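Local coordinates for hypothetical protein, similar to alpha-acetolactate decarboxylase (Staphylococcus aureus subsp. aureus, PDB 1XV2) that probably catalyses the zinc-dependent decarboxylation of alpha-acetolactate to acetoin, at residues I50-K55 and R155-G160; F112-I117 and V159-P164; F175-A180 and G188-F193. All coordinates share one frame; numbering follows the deposited sequence.

Contact 1: residues I50-K55 and R155-G160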
loop_
_atom_site.group_PDB
_atom_site.type_symbol
_atom_site.label_atom_id
_atom_site.label_comp_id
_atom_site.label_asym_id
_atom_site.label_seq_id
_atom_site.Cartn_x
_atom_site.Cartn_y
_atom_site.Cartn_z
ATOM N N ILE A 50 9.831 14.225 -13.909
ATOM C CA ILE A 50 10.762 14.344 -12.796
ATOM C C ILE A 50 10.354 15.563 -11.975
ATOM O O ILE A 50 10.350 16.686 -12.483
ATOM C CB ILE A 50 12.231 14.561 -13.257
ATOM C CG1 ILE A 50 12.671 13.454 -14.214
ATOM C CG2 ILE A 50 13.150 14.585 -12.041
ATOM C CD1 ILE A 50 12.225 13.667 -15.648
ATOM N N PHE A 51 9.985 15.339 -10.718
ATOM C CA PHE A 51 9.616 16.438 -9.835
ATOM C C PHE A 51 10.906 16.846 -9.136
ATOM O O PHE A 51 11.460 16.083 -8.345
ATOM C CB PHE A 51 8.577 15.990 -8.807
ATOM C CG PHE A 51 7.224 15.686 -9.398
ATOM C CD1 PHE A 51 6.508 16.668 -10.078
ATOM C CD2 PHE A 51 6.661 14.422 -9.263
ATOM C CE1 PHE A 51 5.249 16.395 -10.615
ATOM C CE2 PHE A 51 5.400 14.140 -9.798
ATOM C CZ PHE A 51 4.696 15.129 -10.475
ATOM N N LEU A 52 11.390 18.045 -9.444
ATOM C CA LEU A 52 12.636 18.530 -8.866
ATOM C C LEU A 52 12.528 19.974 -8.391
ATOM O O LEU A 52 12.235 20.874 -9.176
ATOM C CB LEU A 52 13.756 18.405 -9.900
ATOM C CG LEU A 52 15.182 18.659 -9.414
ATOM C CD1 LEU A 52 15.542 17.651 -8.330
ATOM C CD2 LEU A 52 16.139 18.551 -10.593
ATOM N N ASP A 53 12.775 20.185 -7.103
ATOM C CA ASP A 53 12.709 21.513 -6.512
ATOM C C ASP A 53 11.359 22.184 -6.773
ATOM O O ASP A 53 11.302 23.349 -7.165
ATOM C CB ASP A 53 13.828 22.401 -7.068
ATOM C CG ASP A 53 15.217 21.905 -6.701
ATOM O OD1 ASP A 53 15.483 21.683 -5.500
ATOM O OD2 ASP A 53 16.051 21.751 -7.618
ATOM N N GLY A 54 10.277 21.440 -6.564
ATOM C CA GLY A 54 8.947 21.987 -6.768
ATOM C C GLY A 54 8.547 22.218 -8.213
ATOM O O GLY A 54 7.427 22.649 -8.485
ATOM N N LYS A 55 9.452 21.942 -9.144
ATOM C CA LYS A 55 9.156 22.124 -10.561
ATOM C C LYS A 55 8.885 20.761 -11.193
ATOM O O LYS A 55 9.381 19.742 -10.716
ATOM C CB LYS A 55 10.334 22.801 -11.266
ATOM C CG LYS A 55 10.894 24.013 -10.526
ATOM C CD LYS A 55 9.836 25.080 -10.294
ATOM C CE LYS A 55 9.323 25.644 -11.611
ATOM N NZ LYS A 55 10.414 26.252 -12.427
ATOM N N ARG A 155 26.346 16.695 -15.489
ATOM C CA ARG A 155 25.971 17.177 -14.172
ATOM C C ARG A 155 24.447 17.279 -14.089
ATOM O O ARG A 155 23.798 17.857 -14.967
ATOM C CB ARG A 155 26.624 18.538 -13.912
ATOM C CG ARG A 155 26.469 19.053 -12.495
ATOM C CD ARG A 155 27.267 20.332 -12.306
ATOM N NE ARG A 155 26.907 21.028 -11.074
ATOM C CZ ARG A 155 27.335 22.245 -10.750
ATOM N NH1 ARG A 155 28.144 22.906 -11.570
ATOM N NH2 ARG A 155 26.946 22.806 -9.612
ATOM N N GLY A 156 23.881 16.698 -13.037
ATOM C CA GLY A 156 22.442 16.727 -12.866
ATOM C C GLY A 156 22.022 16.110 -11.549
ATOM O O GLY A 156 22.827 15.983 -10.624
ATOM N N ALA A 157 20.758 15.715 -11.462
ATOM C CA ALA A 157 20.246 15.124 -10.240
ATOM C C ALA A 157 19.361 13.921 -10.504
ATOM O O ALA A 157 18.571 13.904 -11.450
ATOM C CB ALA A 157 19.467 16.169 -9.445
ATOM N N ILE A 158 19.515 12.910 -9.658
ATOM C CA ILE A 158 18.708 11.706 -9.734
ATOM C C ILE A 158 17.770 11.784 -8.542
ATOM O O ILE A 158 18.199 12.104 -7.436
ATOM C CB ILE A 158 19.542 10.416 -9.558
ATOM C CG1 ILE A 158 20.439 10.176 -10.775
ATOM C CG2 ILE A 158 18.610 9.234 -9.319
ATOM C CD1 ILE A 158 21.295 8.925 -10.654
ATOM N N VAL A 159 16.494 11.505 -8.765
ATOM C CA VAL A 159 15.523 11.507 -7.681
ATOM C C VAL A 159 14.713 10.235 -7.837
ATOM O O VAL A 159 14.498 9.758 -8.953
ATOM C CB VAL A 159 14.576 12.739 -7.729
ATOM C CG1 VAL A 159 15.389 14.021 -7.643
ATOM C CG2 VAL A 159 13.733 12.717 -8.994
ATOM N N GLY A 160 14.284 9.671 -6.718
ATOM C CA GLY A 160 13.510 8.452 -6.782
ATOM C C GLY A 160 13.087 7.951 -5.424
ATOM O O GLY A 160 13.219 8.651 -4.417
#

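Contact 2: residues F112-I117 and V159-P164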
loop_
_atom_site.group_PDB
_atom_site.type_symbol
_atom_site.label_atom_id
_atom_site.label_comp_id
_atom_site.label_asym_id
_atom_site.label_seq_id
_atom_site.Cartn_x
_atom_site.Cartn_y
_atom_site.Cartn_z
ATOM N N PHE A 112 9.684 2.568 3.166
ATOM C CA PHE A 112 9.787 3.315 1.923
ATOM C C PHE A 112 10.811 4.400 2.243
ATOM O O PHE A 112 10.961 4.791 3.403
ATOM C CB PHE A 112 8.452 3.985 1.590
ATOM C CG PHE A 112 7.472 3.096 0.882
ATOM C CD1 PHE A 112 7.498 2.979 -0.501
ATOM C CD2 PHE A 112 6.496 2.409 1.596
ATOM C CE1 PHE A 112 6.560 2.196 -1.167
ATOM C CE2 PHE A 112 5.555 1.620 0.940
ATOM C CZ PHE A 112 5.587 1.517 -0.443
ATOM N N SER A 113 11.510 4.887 1.225
ATOM C CA SER A 113 12.490 5.952 1.418
ATOM C C SER A 113 12.659 6.730 0.123
ATOM O O SER A 113 12.350 6.233 -0.960
ATOM C CB SER A 113 13.843 5.379 1.854
ATOM O OG SER A 113 14.353 4.479 0.885
ATOM N N ALA A 114 13.141 7.958 0.240
ATOM C CA ALA A 114 13.360 8.800 -0.919
ATOM C C ALA A 114 14.846 9.108 -1.016
ATOM O O ALA A 114 15.533 9.195 -0.001
ATOM C CB ALA A 114 12.566 10.093 -0.783
ATOM N N VAL A 115 15.339 9.273 -2.237
ATOM C CA VAL A 115 16.744 9.581 -2.436
ATOM C C VAL A 115 16.943 10.706 -3.428
ATOM O O VAL A 115 16.125 10.932 -4.323
ATOM C CB VAL A 115 17.537 8.361 -2.954
ATOM C CG1 VAL A 115 17.411 7.208 -1.980
ATOM C CG2 VAL A 115 17.039 7.962 -4.331
ATOM N N LYS A 116 18.048 11.412 -3.251
ATOM C CA LYS A 116 18.412 12.503 -4.130
ATOM C C LYS A 116 19.918 12.393 -4.281
ATOM O O LYS A 116 20.651 12.410 -3.292
ATOM C CB LYS A 116 18.032 13.852 -3.516
ATOM C CG LYS A 116 18.236 15.015 -4.472
ATOM C CD LYS A 116 17.723 16.328 -3.905
ATOM C CE LYS A 116 17.862 17.442 -4.933
ATOM N NZ LYS A 116 17.316 18.742 -4.450
ATOM N N ILE A 117 20.367 12.244 -5.520
ATOM C CA ILE A 117 21.785 12.114 -5.827
ATOM C C ILE A 117 22.127 13.225 -6.806
ATOM O O ILE A 117 21.699 13.189 -7.957
ATOM C CB ILE A 117 22.075 10.746 -6.479
ATOM C CG1 ILE A 117 21.589 9.625 -5.556
ATOM C CG2 ILE A 117 23.564 10.612 -6.773
ATOM C CD1 ILE A 117 21.545 8.258 -6.204
ATOM N N VAL A 159 16.494 11.505 -8.765
ATOM C CA VAL A 159 15.523 11.507 -7.681
ATOM C C VAL A 159 14.713 10.235 -7.837
ATOM O O VAL A 159 14.498 9.758 -8.953
ATOM C CB VAL A 159 14.576 12.739 -7.729
ATOM C CG1 VAL A 159 15.389 14.021 -7.643
ATOM C CG2 VAL A 159 13.733 12.717 -8.994
ATOM N N GLY A 160 14.284 9.671 -6.718
ATOM C CA GLY A 160 13.510 8.452 -6.782
ATOM C C GLY A 160 13.087 7.951 -5.424
ATOM O O GLY A 160 13.219 8.651 -4.417
ATOM N N PHE A 161 12.592 6.722 -5.394
ATOM C CA PHE A 161 12.121 6.125 -4.159
ATOM C C PHE A 161 12.473 4.654 -4.068
ATOM O O PHE A 161 12.640 3.975 -5.080
ATOM C CB PHE A 161 10.602 6.256 -4.072
ATOM C CG PHE A 161 10.115 7.663 -4.153
ATOM C CD1 PHE A 161 10.186 8.501 -3.046
ATOM C CD2 PHE A 161 9.594 8.159 -5.344
ATOM C CE1 PHE A 161 9.744 9.821 -3.122
ATOM C CE2 PHE A 161 9.151 9.475 -5.432
ATOM C CZ PHE A 161 9.225 10.308 -4.319
ATOM N N PHE A 162 12.574 4.171 -2.840
ATOM C CA PHE A 162 12.854 2.770 -2.595
ATOM C C PHE A 162 11.568 2.189 -2.035
ATOM O O PHE A 162 10.971 2.756 -1.117
ATOM C CB PHE A 162 13.972 2.602 -1.568
ATOM C CG PHE A 162 14.248 1.169 -1.213
ATOM C CD1 PHE A 162 15.032 0.371 -2.043
ATOM C CD2 PHE A 162 13.694 0.606 -0.070
ATOM C CE1 PHE A 162 15.262 -0.969 -1.741
ATOM C CE2 PHE A 162 13.918 -0.735 0.242
ATOM C CZ PHE A 162 14.705 -1.525 -0.598
ATOM N N THR A 163 11.139 1.066 -2.600
ATOM C CA THR A 163 9.928 0.394 -2.157
ATOM C C THR A 163 10.309 -0.925 -1.493
ATOM O O THR A 163 11.051 -1.719 -2.069
ATOM C CB THR A 163 9.003 0.102 -3.352
ATOM O OG1 THR A 163 8.656 1.336 -3.993
ATOM C CG2 THR A 163 7.739 -0.611 -2.892
ATOM N N PRO A 164 9.816 -1.170 -0.267
ATOM C CA PRO A 164 10.131 -2.413 0.447
ATOM C C PRO A 164 9.448 -3.615 -0.200
ATOM O O PRO A 164 8.372 -3.488 -0.789
ATOM C CB PRO A 164 9.641 -2.125 1.867
ATOM C CG PRO A 164 8.474 -1.219 1.632
ATOM C CD PRO A 164 8.976 -0.284 0.558
#

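Contact 3: residues F175-A180 and G188-F193. With ZN (zinc ion), chain E.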
loop_
_atom_site.group_PDB
_atom_site.type_symbol
_atom_site.label_atom_id
_atom_site.label_comp_id
_atom_site.label_asym_id
_atom_site.label_seq_id
_atom_site.Cartn_x
_atom_site.Cartn_y
_atom_site.Cartn_z
ATOM N N PHE A 175 14.655 0.217 -5.934
ATOM C CA PHE A 175 14.813 1.609 -6.344
ATOM C C PHE A 175 14.135 1.959 -7.665
ATOM O O PHE A 175 14.151 1.180 -8.620
ATOM C CB PHE A 175 16.302 1.964 -6.453
ATOM C CG PHE A 175 17.024 1.979 -5.136
ATOM C CD1 PHE A 175 16.822 3.016 -4.229
ATOM C CD2 PHE A 175 17.899 0.953 -4.797
ATOM C CE1 PHE A 175 17.483 3.032 -2.998
ATOM C CE2 PHE A 175 18.562 0.959 -3.568
ATOM C CZ PHE A 175 18.352 2.002 -2.669
ATOM N N HIS A 176 13.534 3.141 -7.704
ATOM C CA HIS A 176 12.889 3.642 -8.907
ATOM C C HIS A 176 13.353 5.088 -8.960
ATOM O O HIS A 176 12.961 5.906 -8.126
ATOM C CB HIS A 176 11.365 3.554 -8.801
ATOM C CG HIS A 176 10.651 3.973 -10.049
ATOM N ND1 HIS A 176 9.286 3.858 -10.202
ATOM C CD2 HIS A 176 11.112 4.526 -11.196
ATOM C CE1 HIS A 176 8.938 4.323 -11.389
ATOM N NE2 HIS A 176 10.027 4.734 -12.011
ATOM N N ILE A 177 14.206 5.392 -9.933
ATOM C CA ILE A 177 14.780 6.723 -10.051
ATOM C C ILE A 177 14.768 7.323 -11.447
ATOM O O ILE A 177 14.910 6.617 -12.447
ATOM C CB ILE A 177 16.245 6.711 -9.576
ATOM C CG1 ILE A 177 16.991 5.557 -10.253
ATOM C CG2 ILE A 177 16.311 6.564 -8.063
ATOM C CD1 ILE A 177 18.487 5.551 -10.007
ATOM N N HIS A 178 14.615 8.641 -11.493
ATOM C CA HIS A 178 14.618 9.387 -12.745
ATOM C C HIS A 178 15.751 10.398 -12.652
ATOM O O HIS A 178 16.198 10.732 -11.556
ATOM C CB HIS A 178 13.293 10.126 -12.953
ATOM C CG HIS A 178 12.155 9.236 -13.349
ATOM N ND1 HIS A 178 10.905 9.725 -13.666
ATOM C CD2 HIS A 178 12.077 7.892 -13.485
ATOM C CE1 HIS A 178 10.107 8.720 -13.980
ATOM N NE2 HIS A 178 10.794 7.597 -13.879
ATOM N N PHE A 179 16.201 10.889 -13.801
ATOM C CA PHE A 179 17.292 11.854 -13.852
ATOM C C PHE A 179 16.926 13.095 -14.661
ATOM O O PHE A 179 16.122 13.033 -15.591
ATOM C CB PHE A 179 18.527 11.194 -14.478
ATOM C CG PHE A 179 19.698 12.123 -14.651
ATOM C CD1 PHE A 179 20.515 12.444 -13.572
ATOM C CD2 PHE A 179 19.982 12.677 -15.897
ATOM C CE1 PHE A 179 21.607 13.305 -13.730
ATOM C CE2 PHE A 179 21.069 13.537 -16.068
ATOM C CZ PHE A 179 21.884 13.851 -14.978
ATOM N N ALA A 180 17.527 14.219 -14.289
ATOM C CA ALA A 180 17.339 15.489 -14.983
ATOM C C ALA A 180 18.666 16.231 -14.875
ATOM O O ALA A 180 19.160 16.477 -13.773
ATOM C CB ALA A 180 16.215 16.310 -14.339
ATOM N N GLY A 188 15.305 11.263 -17.932
ATOM C CA GLY A 188 14.463 10.098 -18.118
ATOM C C GLY A 188 14.496 9.135 -16.945
ATOM O O GLY A 188 14.916 9.488 -15.843
ATOM N N HIS A 189 14.029 7.917 -17.193
ATOM C CA HIS A 189 13.997 6.853 -16.193
ATOM C C HIS A 189 15.384 6.205 -16.221
ATOM O O HIS A 189 15.797 5.673 -17.250
ATOM C CB HIS A 189 12.923 5.831 -16.580
ATOM C CG HIS A 189 12.870 4.629 -15.690
ATOM N ND1 HIS A 189 12.099 4.579 -14.549
ATOM C CD2 HIS A 189 13.469 3.419 -15.790
ATOM C CE1 HIS A 189 12.218 3.389 -13.989
ATOM N NE2 HIS A 189 13.046 2.665 -14.723
ATOM N N VAL A 190 16.098 6.257 -15.098
ATOM C CA VAL A 190 17.449 5.704 -15.020
ATOM C C VAL A 190 17.513 4.178 -15.085
ATOM O O VAL A 190 16.853 3.483 -14.310
ATOM C CB VAL A 190 18.161 6.165 -13.725
ATOM C CG1 VAL A 190 19.551 5.528 -13.629
ATOM C CG2 VAL A 190 18.277 7.682 -13.715
ATOM N N LEU A 191 18.318 3.673 -16.018
ATOM C CA LEU A 191 18.510 2.236 -16.199
ATOM C C LEU A 191 19.873 1.851 -15.644
ATOM O O LEU A 191 20.075 0.732 -15.179
ATOM C CB LEU A 191 18.458 1.862 -17.683
ATOM C CG LEU A 191 17.133 2.048 -18.422
ATOM C CD1 LEU A 191 17.302 1.629 -19.879
ATOM C CD2 LEU A 191 16.050 1.218 -17.745
ATOM N N ASP A 192 20.809 2.792 -15.699
ATOM C CA ASP A 192 22.157 2.552 -15.206
ATOM C C ASP A 192 22.901 3.880 -15.108
ATOM O O ASP A 192 22.539 4.853 -15.778
ATOM C CB ASP A 192 22.884 1.590 -16.156
ATOM C CG ASP A 192 24.266 1.194 -15.664
ATOM O OD1 ASP A 192 24.489 1.150 -14.435
ATOM O OD2 ASP A 192 25.130 0.903 -16.517
ATOM N N PHE A 193 23.925 3.922 -14.259
ATOM C CA PHE A 193 24.717 5.132 -14.091
ATOM C C PHE A 193 25.992 4.878 -13.296
ATOM O O PHE A 193 26.137 3.855 -12.621
ATOM C CB PHE A 193 23.887 6.222 -13.398
ATOM C CG PHE A 193 23.600 5.942 -11.952
ATOM C CD1 PHE A 193 24.399 6.490 -10.951
ATOM C CD2 PHE A 193 22.543 5.116 -11.587
ATOM C CE1 PHE A 193 24.145 6.217 -9.608
ATOM C CE2 PHE A 193 22.283 4.837 -10.246
ATOM C CZ PHE A 193 23.086 5.388 -9.254
HETATM ZN ZN ZN E . 10.020 5.496 -14.141
HETATM O O HOH W 1 14.791 3.236 -11.969
HETATM O O HOH W 2 9.112 5.462 -16.393
HETATM O O HOH W 3 8.404 3.663 -14.698
HETATM O O HOH W 4 7.599 5.895 -14.490
#

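Contact 1: residues I50-K55 and R155-G160
Phe51 meets Val159 through its flat carbonyl group and not through its ring: Phe51 O lies 4.1 Å from Val159 CG2, whereas the ring leads off to Ile28, Leu31 and Leu32 of helix 28-32. No aromatic face or edge of the two segments therefore takes part, and the rest of the contact is aliphatic. Val159 has the most buried surface and points both of its methyls at strand 48-52. With CG1 anti to its own carbonyl carbon (chi1 -59°), the two branches part to different neighbours. CG2 touches Ile50 CG2 at 3.6 Å, and CG1 touches Leu52 CD1 at 3.7 Å; both pairs of side chains meet at a slant. Leu52, its CG anti to the backbone N (chi1 -171°), brings its second methyl, CD2, to 4.3 Å from Ala157 CB. The type I' turn from Leu52 to Lys55 carries the chain away. The axes of the short segments 50-52 and 155-160 approach to 8.0 Å with their directions at 109°, too far and too steep for backbone pairing. This is face-to-face packing of two beta sheets with nearly orthogonal strands, not far from the metal: the nearest Ile50 side-chain atom lies about 8 Å from the zinc ion.

Contact 2: residues F112-I117 and V159-P164
Phe112 lies against Pro164 and Thr163, and with Phe162 and Ser113 it accounts for the most surface buried here. Pro164 CD sits 3.6 Å from the centroid of the Phe112 ring and only 6° off its normal, a CH-pi contact over the face. Thr163 runs alongside the ring, with CG2 3.5 Å from Phe112 CE1. Phe208 also stacks on Phe112, and Phe212 of the second subunit packs against it, which places this end of the contact near the dimer partner.

Ser113 and Phe162 form an antiparallel hydrogen-bonded pair. Phe162 N gives a nearly straight bond to Ser113 O (2.8 Å, 165° at the hydrogen). In return Ser113 N meets a lone pair of Phe162 O at 3.2 Å, and the same oxygen receives a CA-H...O contact from Phe112. Ser113 OG, set between its backbone N and carbonyl carbon (chi1 60°), is pressed to 3.1 Å from Phe162 CB, a tight fit.

Farther along, Val115 pairs with Gly160 through bonds in both directions. Between these pairs Ala114 CB lies 3.6 Å from Phe161 CD1. The chemistry implies a division of labour: backbone amides and carbonyls supply all the hydrogen bonds between the segments and set the register, while aromatic, proline and methyl groups fill the buried faces.

Contact 3: residues F175-A180 and G188-F193
His176, His178 and His189 converge on one zinc ion, which their ring nitrogens bind: His176 NE2 and His189 ND1 each at 2.3 Å and His178 NE2 at 2.2 Å. His189, its CG anti to the backbone N (chi1 175°), binds through ND1 where the other two use NE2; its ring stands at 65° to that of His176 and at 74° to that of His178, rim to rim with the latter. Three water sites lie opposite the histidines, too close together for a regular octahedral shell, and their assignment is doubtful. His178 ND1 is hydrogen-bonded to Val49 O and His189 NE2 to Glu237 OXT, which with the metal bonds holds both rings in rotation.

Phe179 N bonds to Gly188 O at 2.8 Å, Gly188 N to Phe179 O at 3.0 Å, and Val190 N to Ile177 O at 2.9 Å. Ile177 N donates to a water (3.0 Å) that also lies 3.1 Å from Val190 O and so bridges the strands. Val190 CG2 packs 3.6 Å from Phe179 CB.

The strands form a beta hairpin in the curled antiparallel sheet: strand 154-163 pairs with 174-181, 120-127 with 187-195, and helix 95-105 covers Phe175, Ile177 and Phe193.

From the N terminus, strand 48-52 of the mixed sheet is the first element used, and contact 1 closes the longest loop when strand 154-163 arrives about a hundred residues later. The loop of contact 2 opens inside that one, at strand 113-118, and ends on the same strand; Val159 and Gly160 belong to both contacts. Contact 3 follows in series as a short hairpin, crossing neither. Strand 154-163 joins all three: its Val159 packs on the mixed sheet, while strands 113-118 and 174-181 pair with the two edges of 154-163, the latter with a probable hydrogen bond from His178 N to Val159 O (2.8 Å). The zinc-bearing hairpin is thereby tied to both sheets.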